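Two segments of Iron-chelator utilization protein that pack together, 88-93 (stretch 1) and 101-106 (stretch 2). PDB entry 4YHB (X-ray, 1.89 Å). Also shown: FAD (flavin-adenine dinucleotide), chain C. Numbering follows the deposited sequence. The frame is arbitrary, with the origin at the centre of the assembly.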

# COMPACT_ATOMS: atom_id res chain seq x y z
N ASP A 88 1.33 -8.63 2.46
CA ASP A 88 1.64 -7.23 2.77
C ASP A 88 0.45 -6.32 2.48
O ASP A 88 -0.10 -6.35 1.38
N TYR A 89 0.09 -5.48 3.45
CA TYR A 89 -0.93 -4.45 3.25
C TYR A 89 -0.46 -3.15 3.91
O TYR A 89 0.18 -3.16 4.97
N THR A 90 -0.81 -2.04 3.29
CA THR A 90 -0.43 -0.72 3.78
C THR A 90 -1.21 -0.29 5.03
O THR A 90 -2.40 -0.60 5.16
N VAL A 91 -0.53 0.41 5.93
CA VAL A 91 -1.21 1.16 6.98
C VAL A 91 -1.86 2.38 6.34
O VAL A 91 -1.20 3.40 6.14
N ARG A 92 -3.13 2.27 5.97
CA ARG A 92 -3.85 3.38 5.34
C ARG A 92 -3.99 4.56 6.29
O ARG A 92 -3.81 5.70 5.90
N ARG A 93 -4.33 4.26 7.54
CA ARG A 93 -4.30 5.24 8.62
C ARG A 93 -4.08 4.51 9.93
O ARG A 93 -4.48 3.35 10.09
N LEU A 101 -6.48 0.57 13.57
CA LEU A 101 -5.63 0.45 12.39
C LEU A 101 -6.50 0.30 11.16
O LEU A 101 -7.28 -0.64 11.08
N THR A 102 -6.36 1.23 10.21
CA THR A 102 -7.16 1.19 8.99
C THR A 102 -6.38 0.59 7.82
O THR A 102 -5.23 0.98 7.55
N ILE A 103 -6.99 -0.38 7.15
CA ILE A 103 -6.40 -1.03 5.99
C ILE A 103 -7.37 -0.99 4.82
O ILE A 103 -8.55 -1.36 4.96
N ASP A 104 -6.87 -0.57 3.66
CA ASP A 104 -7.65 -0.62 2.42
C ASP A 104 -7.31 -1.87 1.61
O ASP A 104 -6.16 -2.04 1.17
N PHE A 105 -8.29 -2.74 1.38
CA PHE A 105 -8.10 -3.98 0.63
C PHE A 105 -8.66 -3.88 -0.78
O PHE A 105 -9.82 -3.50 -0.96
N VAL A 106 -7.88 -4.28 -1.78
CA VAL A 106 -8.47 -4.53 -3.09
C VAL A 106 -9.31 -5.79 -2.99
O VAL A 106 -8.85 -6.81 -2.47

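The two stretches pair as antiparallel sheet only at Arg93 and Thr102, and beyond this bridge they splay apart around the flavin of FAD, which hydrogen-bonds to backbone atoms of both stretches. FAD N3 donates to Asp104 O (2.9 Å), Val106 N to FAD O2 (2.9 Å) and Thr90 N to FAD O4 (3.0 Å), so the cofactor spans both stretches. Water 2 fills the same gap, accepting from Asp104 N (2.8 Å) and lying 2.8 Å from Thr90 O and 2.9 Å from FAD O4.

At the closed end, Thr102 N donates to Arg93 O (2.8 Å, 165°), while Thr102 O receives two weak bonds, from Arg92 N (2.9 Å) and Arg93 N (3.4 Å). Thr102 (chi1 m) and Arg93 (chi1 m) lie on the same face of the sheet with their CB atoms 4.0 Å apart; the arginine then leads away, and water 4 donates to Thr102 OG1 (2.7 Å).

Tyr89 and Arg92 point toward stretch 2. Tyr89 (m, chi2 91°) sets its CB 3.7 Å from Ile103 CG2, and Phe105 (m) sets its CD2 over one face of the tyrosine ring, 3.5 Å from Tyr89 CE2; the two ring planes are inclined at 43°. FAD N3 lies at the edge of the tyrosine ring, 3.3 Å from Tyr89 CD2. Beyond the ring, water 1 links Tyr89 OH (2.7 Å) to Val106 O (2.8 Å).

Ile103 (m, m) starts away from stretch 1 but bends back, bringing its CD1 to 3.3 Å from Thr90 O. Val91 (t) also starts away, yet its CG1 meets Leu101 CD1 at 3.7 Å.

Arg92 (t, p, t) forms a salt bridge to Asp104 (m), with Arg92 NE 3.5 Å from Asp104 OD2. Water 3 reinforces this long contact, accepting from Arg92 NE (3.0 Å) and donating to Asp104 OD2 (3.2 Å).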

# COMPACT_ATOMS: atom_id res chain seq x y z
CB ASP A 88 2.81 -6.73 1.93
CG ASP A 88 4.14 -7.19 2.44
OD1 ASP A 88 4.19 -8.12 3.28
OD2 ASP A 88 5.16 -6.63 1.99
CB TYR A 89 -2.30 -4.88 3.83
CG TYR A 89 -3.03 -5.87 2.95
CD1 TYR A 89 -2.86 -7.23 3.13
CD2 TYR A 89 -3.85 -5.43 1.90
CE1 TYR A 89 -3.50 -8.15 2.32
CE2 TYR A 89 -4.50 -6.35 1.07
CZ TYR A 89 -4.32 -7.71 1.29
OH TYR A 89 -4.93 -8.64 0.50
CB THR A 90 -0.62 0.33 2.68
OG1 THR A 90 0.21 -0.01 1.55
CG2 THR A 90 -0.26 1.75 3.17
CB VAL A 91 -0.23 1.60 8.10
CG1 VAL A 91 -0.96 2.42 9.17
CG2 VAL A 91 0.43 0.39 8.70
CB ARG A 92 -5.23 2.93 4.86
CG ARG A 92 -6.05 4.04 4.16
CD ARG A 92 -5.34 4.59 2.92
NE ARG A 92 -6.06 5.73 2.35
CZ ARG A 92 -5.98 6.97 2.83
NH1 ARG A 92 -5.23 7.21 3.90
NH2 ARG A 92 -6.66 7.95 2.27
CB ARG A 93 -5.61 6.06 8.72
CG ARG A 93 -5.97 6.93 7.50
CD ARG A 93 -7.09 7.93 7.83
NE ARG A 93 -7.49 8.70 6.65
CZ ARG A 93 -8.69 8.63 6.08
NH1 ARG A 93 -9.63 7.84 6.59
NH2 ARG A 93 -8.96 9.37 5.01
CB LEU A 101 -4.70 -0.76 12.52
CG LEU A 101 -3.98 -1.25 11.26
CD1 LEU A 101 -3.10 -0.16 10.68
CD2 LEU A 101 -3.17 -2.53 11.54
CB THR A 102 -7.66 2.58 8.59
OG1 THR A 102 -8.45 3.12 9.65
CG2 THR A 102 -8.53 2.51 7.32
CB ILE A 103 -6.07 -2.51 6.26
CG1 ILE A 103 -5.31 -2.69 7.58
CG2 ILE A 103 -5.34 -3.13 5.03
CD1 ILE A 103 -3.85 -2.49 7.50
CB ASP A 104 -7.38 0.63 1.57
CG ASP A 104 -8.13 1.85 2.07
OD1 ASP A 104 -8.83 1.73 3.09
OD2 ASP A 104 -8.02 2.93 1.45
CB PHE A 105 -8.82 -5.17 1.29
CG PHE A 105 -8.29 -5.57 2.63
CD1 PHE A 105 -8.63 -4.85 3.76
CD2 PHE A 105 -7.54 -6.73 2.77
CE1 PHE A 105 -8.17 -5.25 5.03
CE2 PHE A 105 -7.07 -7.14 4.02
CZ PHE A 105 -7.39 -6.40 5.15
CB VAL A 106 -7.43 -4.73 -4.21
CG1 VAL A 106 -8.14 -5.15 -5.53
CG2 VAL A 106 -6.63 -3.46 -4.42
PA FAD C . -2.04 -13.81 -3.77
O1A FAD C . -2.17 -15.21 -3.17
O2A FAD C . -0.70 -13.10 -3.31
O5B FAD C . -1.90 -13.96 -5.37
C5B FAD C . -2.71 -14.84 -6.06
C4B FAD C . -2.88 -14.35 -7.51
O4B FAD C . -3.62 -13.17 -7.59
C3B FAD C . -1.59 -14.08 -8.17
O3B FAD C . -1.73 -14.52 -9.48
C2B FAD C . -1.46 -12.67 -8.13
O2B FAD C . -0.76 -12.11 -9.24
C1B FAD C . -2.85 -12.18 -8.19
N9A FAD C . -3.10 -10.92 -7.50
C8A FAD C . -2.58 -10.53 -6.32
N7A FAD C . -3.07 -9.32 -6.02
C5A FAD C . -3.94 -8.97 -7.00
C6A FAD C . -4.74 -7.85 -7.23
N6A FAD C . -4.76 -6.78 -6.29
N1A FAD C . -5.51 -7.80 -8.34
C2A FAD C . -5.50 -8.81 -9.23
N3A FAD C . -4.74 -9.90 -9.03
C4A FAD C . -3.95 -9.98 -7.94
N1 FAD C . -2.79 -4.54 -1.60
C2 FAD C . -3.93 -3.96 -1.22
O2 FAD C . -4.99 -4.35 -1.69
N3 FAD C . -3.88 -2.95 -0.30
C4 FAD C . -2.71 -2.52 0.22
O4 FAD C . -2.73 -1.62 1.05
C4X FAD C . -1.50 -3.10 -0.16
N5 FAD C . -0.27 -2.70 0.34
C5X FAD C . 0.86 -3.32 -0.06
C6 FAD C . 2.10 -2.93 0.45
C7 FAD C . 3.15 -3.49 0.08
C7M FAD C . 4.46 -2.97 0.71
C8 FAD C . 3.26 -4.43 -0.72
C8M FAD C . 4.56 -5.07 -1.14
C9 FAD C . 2.14 -4.94 -1.31
C9A FAD C . 0.72 -4.43 -1.05
N10 FAD C . -0.46 -4.78 -1.52
C10 FAD C . -1.58 -4.15 -1.11
C1' FAD C . -0.55 -5.87 -2.52
C2' FAD C . -0.87 -7.20 -1.90
O2' FAD C . 0.12 -7.55 -1.02
C3' FAD C . -1.01 -8.25 -3.06
O3' FAD C . -1.98 -7.77 -3.93
C4' FAD C . -1.24 -9.67 -2.62
O4' FAD C . -0.87 -10.53 -3.61
C5' FAD C . -2.71 -9.97 -2.28
O5' FAD C . -2.87 -11.16 -1.54
P FAD C . -3.78 -12.27 -2.20
O1P FAD C . -3.68 -13.42 -1.17
O2P FAD C . -5.10 -11.53 -2.56
O3P FAD C . -3.44 -13.08 -3.52
O HOH W 1 -6.31 -7.86 -1.72
O HOH W 2 -4.19 -0.15 3.02
O HOH W 3 -7.02 5.24 -0.48
O HOH W 4 -7.34 4.45 11.76